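Local coordinates for protein transcriptional regulator (LacI family) (Clostridium acetobutylicum ATCC 824, PDB 3G85) that probably regulates transcription as a DNA-binding factor of the LacI family, the crystallised part resembling periplasmic binding proteins and probably sensing an effector, at residues E162-I166 against K181-N187; K11-A15 against Y43-V48; Y52-H58 against N76-D81. The contacts are given in a common frame with arbitrary orientation. Residue numbers count along the deposited sequence, not the author numbering.

Contact 1: residues E162-I166 against K181-N187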
loop_
_atom_site.group_PDB
_atom_site.type_symbol
_atom_site.label_atom_id
_atom_site.label_comp_id
_atom_site.label_asym_id
_atom_site.label_seq_id
_atom_site.Cartn_x
_atom_site.Cartn_y
_atom_site.Cartn_z
ATOM N N GLU A 162 -16.030 0.986 -18.078
ATOM C CA GLU A 162 -16.429 1.137 -16.667
ATOM C C GLU A 162 -16.916 -0.167 -16.062
ATOM O O GLU A 162 -16.777 -0.404 -14.866
ATOM C CB GLU A 162 -17.533 2.179 -16.559
ATOM C CG GLU A 162 -17.766 2.699 -15.154
ATOM C CD GLU A 162 -18.925 3.678 -15.107
ATOM O OE1 GLU A 162 -19.319 4.193 -16.197
ATOM O OE2 GLU A 162 -19.444 3.919 -13.991
ATOM N N ASN A 163 -17.493 -1.020 -16.899
ATOM C CA ASN A 163 -17.964 -2.293 -16.419
ATOM C C ASN A 163 -16.830 -3.302 -16.315
ATOM O O ASN A 163 -17.029 -4.425 -15.840
ATOM C CB ASN A 163 -19.065 -2.840 -17.319
ATOM C CG ASN A 163 -18.530 -3.283 -18.648
ATOM O OD1 ASN A 163 -17.905 -2.500 -19.360
ATOM N ND2 ASN A 163 -18.757 -4.544 -18.988
ATOM N N HIS A 164 -15.635 -2.921 -16.755
ATOM C CA HIS A 164 -14.471 -3.799 -16.552
ATOM C C HIS A 164 -13.644 -3.411 -15.362
ATOM O O HIS A 164 -12.515 -3.817 -15.257
ATOM C CB HIS A 164 -13.586 -3.879 -17.787
ATOM C CG HIS A 164 -14.251 -4.546 -18.942
ATOM N ND1 HIS A 164 -13.725 -4.524 -20.215
ATOM C CD2 HIS A 164 -15.406 -5.249 -19.016
ATOM C CE1 HIS A 164 -14.524 -5.197 -21.026
ATOM N NE2 HIS A 164 -15.551 -5.647 -20.322
ATOM N N ILE A 165 -14.216 -2.578 -14.507
ATOM C CA ILE A 165 -13.699 -2.319 -13.193
ATOM C C ILE A 165 -14.614 -3.094 -12.242
ATOM O O ILE A 165 -15.841 -2.885 -12.212
ATOM C CB ILE A 165 -13.674 -0.803 -12.896
ATOM C CG1 ILE A 165 -12.682 -0.104 -13.839
ATOM C CG2 ILE A 165 -13.269 -0.563 -11.473
ATOM C CD1 ILE A 165 -12.926 1.374 -14.003
ATOM N N ILE A 166 -14.021 -4.038 -11.517
ATOM C CA ILE A 166 -14.777 -4.981 -10.700
ATOM C C ILE A 166 -14.331 -4.804 -9.253
ATOM O O ILE A 166 -13.120 -4.909 -8.966
ATOM C CB ILE A 166 -14.495 -6.445 -11.160
ATOM C CG1 ILE A 166 -14.866 -6.622 -12.641
ATOM C CG2 ILE A 166 -15.194 -7.461 -10.289
ATOM C CD1 ILE A 166 -14.415 -7.941 -13.252
ATOM N N LYS A 181 -16.370 -13.621 -11.609
ATOM C CA LYS A 181 -17.182 -12.589 -12.291
ATOM C C LYS A 181 -16.515 -12.136 -13.574
ATOM O O LYS A 181 -17.173 -12.052 -14.617
ATOM C CB LYS A 181 -17.393 -11.381 -11.395
ATOM C CG LYS A 181 -18.018 -11.704 -10.107
ATOM C CD LYS A 181 -18.154 -10.459 -9.244
ATOM C CE LYS A 181 -18.579 -10.891 -7.842
ATOM N NZ LYS A 181 -18.596 -9.790 -6.850
ATOM N N LEU A 182 -15.219 -11.820 -13.503
ATOM C CA LEU A 182 -14.438 -11.463 -14.688
ATOM C C LEU A 182 -14.692 -12.477 -15.788
ATOM O O LEU A 182 -14.879 -12.098 -16.937
ATOM C CB LEU A 182 -12.920 -11.414 -14.403
ATOM C CG LEU A 182 -11.957 -10.979 -15.513
ATOM C CD1 LEU A 182 -12.240 -9.516 -15.951
ATOM C CD2 LEU A 182 -10.475 -11.148 -15.116
HETATM N N MSE A 183 -14.723 -13.754 -15.416
HETATM C CA MSE A 183 -14.901 -14.841 -16.379
HETATM C C MSE A 183 -16.306 -14.870 -17.011
HETATM O O MSE A 183 -16.487 -15.456 -18.075
HETATM C CB MSE A 183 -14.593 -16.205 -15.748
HETATM C CG MSE A 183 -13.142 -16.403 -15.321
HETATM SE SE MSE A 183 -11.925 -16.477 -16.837
HETATM C CE MSE A 183 -11.442 -14.605 -17.088
ATOM N N LYS A 184 -17.269 -14.243 -16.357
ATOM C CA LYS A 184 -18.632 -14.150 -16.894
ATOM C C LYS A 184 -18.819 -13.074 -17.944
ATOM O O LYS A 184 -19.823 -13.098 -18.667
ATOM C CB LYS A 184 -19.644 -13.960 -15.783
ATOM C CG LYS A 184 -19.971 -15.249 -15.123
ATOM C CD LYS A 184 -20.791 -15.045 -13.904
ATOM C CE LYS A 184 -20.858 -16.395 -13.180
ATOM N NZ LYS A 184 -21.829 -16.307 -12.105
ATOM N N LEU A 185 -17.867 -12.142 -18.024
ATOM C CA LEU A 185 -17.921 -11.062 -19.002
ATOM C C LEU A 185 -17.928 -11.641 -20.421
ATOM O O LEU A 185 -17.239 -12.635 -20.712
ATOM C CB LEU A 185 -16.797 -10.030 -18.782
ATOM C CG LEU A 185 -16.854 -9.087 -17.558
ATOM C CD1 LEU A 185 -15.503 -8.474 -17.245
ATOM C CD2 LEU A 185 -17.851 -7.962 -17.743
ATOM N N LYS A 186 -18.762 -11.055 -21.281
ATOM C CA LYS A 186 -18.827 -11.478 -22.676
ATOM C C LYS A 186 -17.477 -11.301 -23.352
ATOM O O LYS A 186 -17.032 -12.185 -24.077
ATOM C CB LYS A 186 -19.902 -10.704 -23.451
ATOM C CG LYS A 186 -21.210 -11.462 -23.583
ATOM C CD LYS A 186 -22.171 -11.181 -22.431
ATOM C CE LYS A 186 -23.263 -12.229 -22.385
ATOM N NZ LYS A 186 -22.750 -13.540 -21.858
ATOM N N ASN A 187 -16.860 -10.145 -23.121
ATOM C CA ASN A 187 -15.537 -9.822 -23.641
ATOM C C ASN A 187 -14.628 -9.433 -22.483
ATOM O O ASN A 187 -14.799 -8.355 -21.906
ATOM C CB ASN A 187 -15.621 -8.650 -24.619
ATOM C CG ASN A 187 -16.363 -9.000 -25.897
ATOM O OD1 ASN A 187 -17.496 -8.558 -26.103
ATOM N ND2 ASN A 187 -15.731 -9.807 -26.760
#
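Ile166, Leu185 and His164 supply most of the surface buried where the start of an edge strand meets the C-terminal part of the helix that follows it. Ile166 points toward 181-187 and sets its CD1 3.8 Å from both CA and CD1 of Leu182, so that the side chain rests on backbone as well as on a leucine methyl. The same Ile166 CD1 is 4.2 Å from Leu185 CD1. Leu185, the last residue of a type I turn that begins at Leu182, points toward 162-166. It lies between Ile166 and the His164 ring, whose CD2 is 3.7 Å from Leu185 CD1, while Asn163 ND2 is 3.7 Å from Leu185 CD2. Beyond it, His164 NE2 lies 3.2 Å from the carbonyl O of Asn187, but the angle is too poor for a hydrogen bond, and the contact is held by van der Waals packing. Strand 165-167 is an edge strand of its sheet, bound to strand 131-134 through backbone bonds of His164 and Ile166 with Ala132 and of Ile166 with Leu134; with helix 172-182, whose Leu182 also reaches Ala131, it forms a beta-alpha unit of the periplasmic-binding-protein-like fold, packed at the surface.

Contact 2: residues K11-A15 against Y43-V48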
loop_
_atom_site.group_PDB
_atom_site.type_symbol
_atom_site.label_atom_id
_atom_site.label_comp_id
_atom_site.label_asym_id
_atom_site.label_seq_id
_atom_site.Cartn_x
_atom_site.Cartn_y
_atom_site.Cartn_z
ATOM N N LYS A 11 15.286 3.095 27.601
ATOM C CA LYS A 11 15.236 3.317 26.113
ATOM C C LYS A 11 13.944 4.038 25.730
ATOM O O LYS A 11 12.894 3.762 26.310
ATOM C CB LYS A 11 15.262 1.985 25.365
ATOM C CG LYS A 11 16.609 1.368 25.134
ATOM C CD LYS A 11 16.398 0.024 24.481
ATOM C CE LYS A 11 17.703 -0.723 24.417
ATOM N NZ LYS A 11 17.543 -1.996 23.703
ATOM N N PRO A 12 14.005 4.948 24.743
ATOM C CA PRO A 12 12.745 5.600 24.317
ATOM C C PRO A 12 11.867 4.605 23.542
ATOM O O PRO A 12 12.398 3.682 22.933
ATOM C CB PRO A 12 13.204 6.705 23.378
ATOM C CG PRO A 12 14.751 6.674 23.380
ATOM C CD PRO A 12 15.179 5.382 23.963
ATOM N N THR A 13 10.552 4.800 23.557
ATOM C CA THR A 13 9.657 3.889 22.845
ATOM C C THR A 13 8.918 4.599 21.713
ATOM O O THR A 13 8.306 5.663 21.928
ATOM C CB THR A 13 8.613 3.235 23.792
ATOM O OG1 THR A 13 9.309 2.558 24.844
ATOM C CG2 THR A 13 7.748 2.223 23.036
ATOM N N ILE A 14 8.946 3.969 20.542
ATOM C CA ILE A 14 8.187 4.423 19.380
ATOM C C ILE A 14 6.977 3.483 19.176
ATOM O O ILE A 14 7.152 2.259 19.072
ATOM C CB ILE A 14 9.037 4.351 18.102
ATOM C CG1 ILE A 14 10.317 5.208 18.246
ATOM C CG2 ILE A 14 8.216 4.777 16.848
ATOM C CD1 ILE A 14 11.350 4.902 17.182
ATOM N N ALA A 15 5.785 4.057 19.070
ATOM C CA ALA A 15 4.576 3.261 18.851
ATOM C C ALA A 15 4.171 3.291 17.372
ATOM O O ALA A 15 4.114 4.370 16.749
ATOM C CB ALA A 15 3.429 3.756 19.735
ATOM N N TYR A 43 19.515 -1.458 18.529
ATOM C CA TYR A 43 18.320 -1.429 19.376
ATOM C C TYR A 43 18.277 -0.244 20.322
ATOM O O TYR A 43 17.986 -0.406 21.500
ATOM C CB TYR A 43 18.199 -2.746 20.164
ATOM C CG TYR A 43 18.113 -3.939 19.243
ATOM C CD1 TYR A 43 16.874 -4.368 18.745
ATOM C CD2 TYR A 43 19.266 -4.612 18.832
ATOM C CE1 TYR A 43 16.785 -5.441 17.878
ATOM C CE2 TYR A 43 19.191 -5.687 17.961
ATOM C CZ TYR A 43 17.938 -6.098 17.494
ATOM O OH TYR A 43 17.842 -7.161 16.631
ATOM N N ASN A 44 18.550 0.953 19.809
ATOM C CA ASN A 44 18.496 2.135 20.655
ATOM C C ASN A 44 17.077 2.618 20.970
ATOM O O ASN A 44 16.891 3.509 21.811
ATOM C CB ASN A 44 19.373 3.255 20.083
ATOM C CG ASN A 44 18.825 3.849 18.795
ATOM O OD1 ASN A 44 18.293 3.142 17.909
ATOM N ND2 ASN A 44 18.992 5.169 18.661
ATOM N N TYR A 45 16.085 2.022 20.299
ATOM C CA TYR A 45 14.651 2.263 20.589
ATOM C C TYR A 45 13.921 0.946 20.821
ATOM O O TYR A 45 14.224 -0.060 20.168
ATOM C CB TYR A 45 13.952 3.001 19.410
ATOM C CG TYR A 45 14.357 4.441 19.253
ATOM C CD1 TYR A 45 13.742 5.448 20.002
ATOM C CD2 TYR A 45 15.370 4.800 18.382
ATOM C CE1 TYR A 45 14.117 6.781 19.869
ATOM C CE2 TYR A 45 15.758 6.122 18.242
ATOM C CZ TYR A 45 15.138 7.105 18.994
ATOM O OH TYR A 45 15.538 8.415 18.850
ATOM N N ASN A 46 12.967 0.968 21.744
ATOM C CA ASN A 46 11.903 -0.016 21.779
ATOM C C ASN A 46 10.837 0.429 20.772
ATOM O O ASN A 46 10.549 1.626 20.634
ATOM C CB ASN A 46 11.215 -0.076 23.148
ATOM C CG ASN A 46 12.141 -0.473 24.274
ATOM O OD1 ASN A 46 12.186 0.209 25.320
ATOM N ND2 ASN A 46 12.869 -1.570 24.089
ATOM N N VAL A 47 10.255 -0.548 20.094
ATOM C CA VAL A 47 9.074 -0.331 19.273
ATOM C C VAL A 47 7.936 -1.171 19.854
ATOM O O VAL A 47 8.141 -2.276 20.370
ATOM C CB VAL A 47 9.337 -0.733 17.784
ATOM C CG1 VAL A 47 8.014 -0.821 16.993
ATOM C CG2 VAL A 47 10.283 0.268 17.114
ATOM N N VAL A 48 6.733 -0.638 19.752
ATOM C CA VAL A 48 5.543 -1.266 20.267
ATOM C C VAL A 48 4.527 -1.119 19.134
ATOM O O VAL A 48 4.590 -0.131 18.400
ATOM C CB VAL A 48 5.183 -0.479 21.528
ATOM C CG1 VAL A 48 3.739 -0.374 21.746
ATOM C CG2 VAL A 48 5.934 -1.071 22.722
#
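Three main-chain hydrogen bonds zip 11-15 to 43-48 in parallel register, Thr13 facing Asn46, Ile14 facing Val47 and Ala15 facing Val48. Asn46 N donates to Pro12 O (3.0 Å), Ile14 N to Asn46 O (2.8 Å) and Val48 N to Ile14 O (3.0 Å), so Ile14 uses both its polar backbone atoms on this neighbour. Thr13 and Ala15 turn the other way, as befits an inner strand: Thr13 N bonds Asp70 OD2, and Ala15 pairs with Ala71 and Ile73. Val48 continues the ladder with Leu16. Ahead of it, Lys11 NZ donates to Tyr43 O at 2.8 Å. Side chains add a CH-pi contact, Ile14 CD1 lying 4.0 Å from the Tyr45 ring centroid, over its face. Helix 27-40 is the crossover helix of this beta-alpha-beta unit, building block of the family's Rossmann-like domains. The main-chain bonds join the strands whatever the side chains, while Ile14 and Val47 put apolar groups on the face that meets Leu34 and Leu38 of helix 27-40 and Val256 of helix 245-260.

Contact 3: residues Y52-H58 against N76-D81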
loop_
_atom_site.group_PDB
_atom_site.type_symbol
_atom_site.label_atom_id
_atom_site.label_comp_id
_atom_site.label_asym_id
_atom_site.label_seq_id
_atom_site.Cartn_x
_atom_site.Cartn_y
_atom_site.Cartn_z
ATOM N N TYR A 52 -5.540 -0.380 16.911
ATOM C CA TYR A 52 -6.699 0.368 17.353
ATOM C C TYR A 52 -7.796 0.285 16.311
ATOM O O TYR A 52 -7.552 -0.002 15.141
ATOM C CB TYR A 52 -6.302 1.821 17.628
ATOM C CG TYR A 52 -5.968 2.597 16.384
ATOM C CD1 TYR A 52 -4.685 2.538 15.831
ATOM C CD2 TYR A 52 -6.919 3.431 15.773
ATOM C CE1 TYR A 52 -4.385 3.262 14.657
ATOM C CE2 TYR A 52 -6.626 4.137 14.615
ATOM C CZ TYR A 52 -5.346 4.060 14.069
ATOM O OH TYR A 52 -5.012 4.781 12.918
ATOM N N LYS A 53 -9.028 0.537 16.736
ATOM C CA LYS A 53 -10.164 0.420 15.845
ATOM C C LYS A 53 -10.240 1.617 14.906
ATOM O O LYS A 53 -9.957 2.726 15.312
ATOM C CB LYS A 53 -11.436 0.284 16.704
ATOM C CG LYS A 53 -12.723 0.058 15.971
ATOM C CD LYS A 53 -13.802 -0.235 17.056
ATOM C CE LYS A 53 -15.222 0.054 16.588
ATOM N NZ LYS A 53 -15.498 -0.505 15.220
ATOM N N THR A 54 -10.582 1.380 13.642
ATOM C CA THR A 54 -10.744 2.462 12.664
ATOM C C THR A 54 -11.463 3.668 13.291
ATOM O O THR A 54 -12.454 3.495 13.996
ATOM C CB THR A 54 -11.579 1.979 11.454
ATOM O OG1 THR A 54 -10.916 0.864 10.840
ATOM C CG2 THR A 54 -11.756 3.093 10.431
ATOM N N ASP A 55 -10.951 4.872 13.048
ATOM C CA ASP A 55 -11.544 6.114 13.571
ATOM C C ASP A 55 -11.386 6.352 15.070
ATOM O O ASP A 55 -11.962 7.317 15.616
ATOM C CB ASP A 55 -13.023 6.253 13.148
ATOM C CG ASP A 55 -13.189 6.498 11.653
ATOM O OD1 ASP A 55 -12.261 7.029 10.987
ATOM O OD2 ASP A 55 -14.261 6.164 11.126
ATOM N N CYS A 56 -10.603 5.516 15.757
ATOM C CA CYS A 56 -10.462 5.684 17.186
ATOM C C CYS A 56 -9.074 6.158 17.630
ATOM O O CYS A 56 -8.756 6.093 18.806
ATOM C CB CYS A 56 -10.831 4.394 17.913
ATOM S SG CYS A 56 -12.550 3.896 17.635
ATOM N N LEU A 57 -8.272 6.673 16.707
ATOM C CA LEU A 57 -6.910 7.057 17.068
ATOM C C LEU A 57 -6.972 8.120 18.154
ATOM O O LEU A 57 -6.231 8.055 19.135
ATOM C CB LEU A 57 -6.117 7.580 15.869
ATOM C CG LEU A 57 -4.664 7.983 16.209
ATOM C CD1 LEU A 57 -3.874 6.821 16.753
ATOM C CD2 LEU A 57 -3.978 8.597 14.969
ATOM N N HIS A 58 -7.904 9.051 17.994
ATOM C CA HIS A 58 -8.075 10.151 18.944
ATOM C C HIS A 58 -8.253 9.743 20.413
ATOM O O HIS A 58 -7.904 10.511 21.296
ATOM C CB HIS A 58 -9.189 11.109 18.467
ATOM C CG HIS A 58 -10.569 10.560 18.608
ATOM N ND1 HIS A 58 -11.168 9.788 17.633
ATOM C CD2 HIS A 58 -11.471 10.676 19.610
ATOM C CE1 HIS A 58 -12.390 9.466 18.028
ATOM N NE2 HIS A 58 -12.595 9.981 19.230
ATOM N N ASN A 76 -2.034 3.949 8.906
ATOM C CA ASN A 76 -3.084 4.322 7.957
ATOM C C ASN A 76 -4.110 5.221 8.619
ATOM O O ASN A 76 -5.169 4.737 9.056
ATOM C CB ASN A 76 -3.773 3.052 7.355
ATOM C CG ASN A 76 -4.911 3.408 6.385
ATOM O OD1 ASN A 76 -4.752 4.289 5.528
ATOM N ND2 ASN A 76 -6.065 2.740 6.531
ATOM N N ILE A 77 -3.796 6.514 8.749
ATOM C CA ILE A 77 -4.678 7.403 9.489
ATOM C C ILE A 77 -5.967 7.648 8.678
ATOM O O ILE A 77 -5.906 7.784 7.453
ATOM C CB ILE A 77 -3.956 8.722 9.875
ATOM C CG1 ILE A 77 -4.766 9.470 10.952
ATOM C CG2 ILE A 77 -3.605 9.570 8.597
ATOM C CD1 ILE A 77 -3.946 10.403 11.809
ATOM N N SER A 78 -7.121 7.602 9.346
ATOM C CA SER A 78 -8.416 7.896 8.677
ATOM C C SER A 78 -8.606 9.406 8.558
ATOM O O SER A 78 -7.954 10.177 9.275
ATOM C CB SER A 78 -9.588 7.306 9.474
ATOM O OG SER A 78 -9.753 8.001 10.710
ATOM N N ASN A 79 -9.514 9.831 7.682
ATOM C CA ASN A 79 -9.866 11.242 7.571
ATOM C C ASN A 79 -10.352 11.825 8.895
ATOM O O ASN A 79 -9.913 12.895 9.301
ATOM C CB ASN A 79 -10.930 11.440 6.486
ATOM C CG ASN A 79 -10.397 11.116 5.120
ATOM O OD1 ASN A 79 -9.188 11.235 4.878
ATOM N ND2 ASN A 79 -11.264 10.629 4.242
ATOM N N TYR A 80 -11.200 11.065 9.584
ATOM C CA TYR A 80 -11.702 11.451 10.884
ATOM C C TYR A 80 -10.553 11.673 11.886
ATOM O O TYR A 80 -10.464 12.722 12.543
ATOM C CB TYR A 80 -12.703 10.406 11.385
ATOM C CG TYR A 80 -13.347 10.869 12.659
ATOM C CD1 TYR A 80 -14.415 11.777 12.625
ATOM C CD2 TYR A 80 -12.875 10.444 13.891
ATOM C CE1 TYR A 80 -14.999 12.234 13.782
ATOM C CE2 TYR A 80 -13.449 10.910 15.077
ATOM C CZ TYR A 80 -14.509 11.811 14.998
ATOM O OH TYR A 80 -15.082 12.291 16.144
ATOM N N ASP A 81 -9.648 10.699 11.970
ATOM C CA ASP A 81 -8.509 10.778 12.891
ATOM C C ASP A 81 -7.527 11.891 12.537
ATOM O O ASP A 81 -6.955 12.546 13.416
ATOM C CB ASP A 81 -7.824 9.414 12.993
ATOM C CG ASP A 81 -8.577 8.482 13.945
ATOM O OD1 ASP A 81 -9.154 9.014 14.937
ATOM O OD2 ASP A 81 -8.608 7.261 13.713
HETATM O O HOH W 1 -3.135 3.192 11.454
HETATM O O HOH W 2 -7.054 6.396 11.988
#
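This is a polar, water-assisted contact between two loops at the C-terminal ends of the parallel strands in the N-terminal Rossmann-like subdomain, where the turn after strand 46-52 meets the start of helix 79-87. Ser78 is the N-cap of that helix: its OG accepts from Asp81 N (3.0 Å) and donates to Asp55 OD1 (2.7 Å), tying the cap to the type II turn Lys53-Cys56. Asp55 adopts the positive phi that a type II turn requires at its third position. Asp81, in the first turn of the helix, points its carboxylate back at the chain after that turn, where Leu57 N donates to Asp81 OD2 at 3.1 Å; His58 N and His58 ND1 add weak bonds to Asp81 OD1 at 3.3 and 3.5 Å. Alongside, Leu57 CD2 packs on Ile77 CD1 at 3.6 Å. Asn76, bonded to Arg99, Asn139 and Asp21, has its side chain about 5 Å from a bound glycerol, probably from the crystallisation liquor, consistent with a pocket where relatives bind effectors between the subdomains. Tyr52 reaches the second loop through two waters: its OH is 2.9 Å from water 1, which accepts from Asn76 N at 2.9 Å, and 2.8 Å from water 2, which accepts from Ser78 N at 2.9 Å and donates to Asp81 OD2 at 2.5 Å.

Along the chain contact 2 closes first, contact 3 follows and contact 1 comes last, each complete before the next opens. Contacts 2 and 3 belong to the same sheet and subdomain, their centres about 22 Å apart: strand 46-52 begins in the pairing with 13-19 and ends at Tyr52, where contact 3 takes over. Contact 1 lies in the other subdomain, on the edge of the second sheet, with its centre about 48 Å from that of contact 2, across the middle of the chain, and about 34 Å from that of contact 3. This two-lobed layout is that of periplasmic-binding-protein-like sensors, in which effector binding between the lobes is probably relayed to DNA binding.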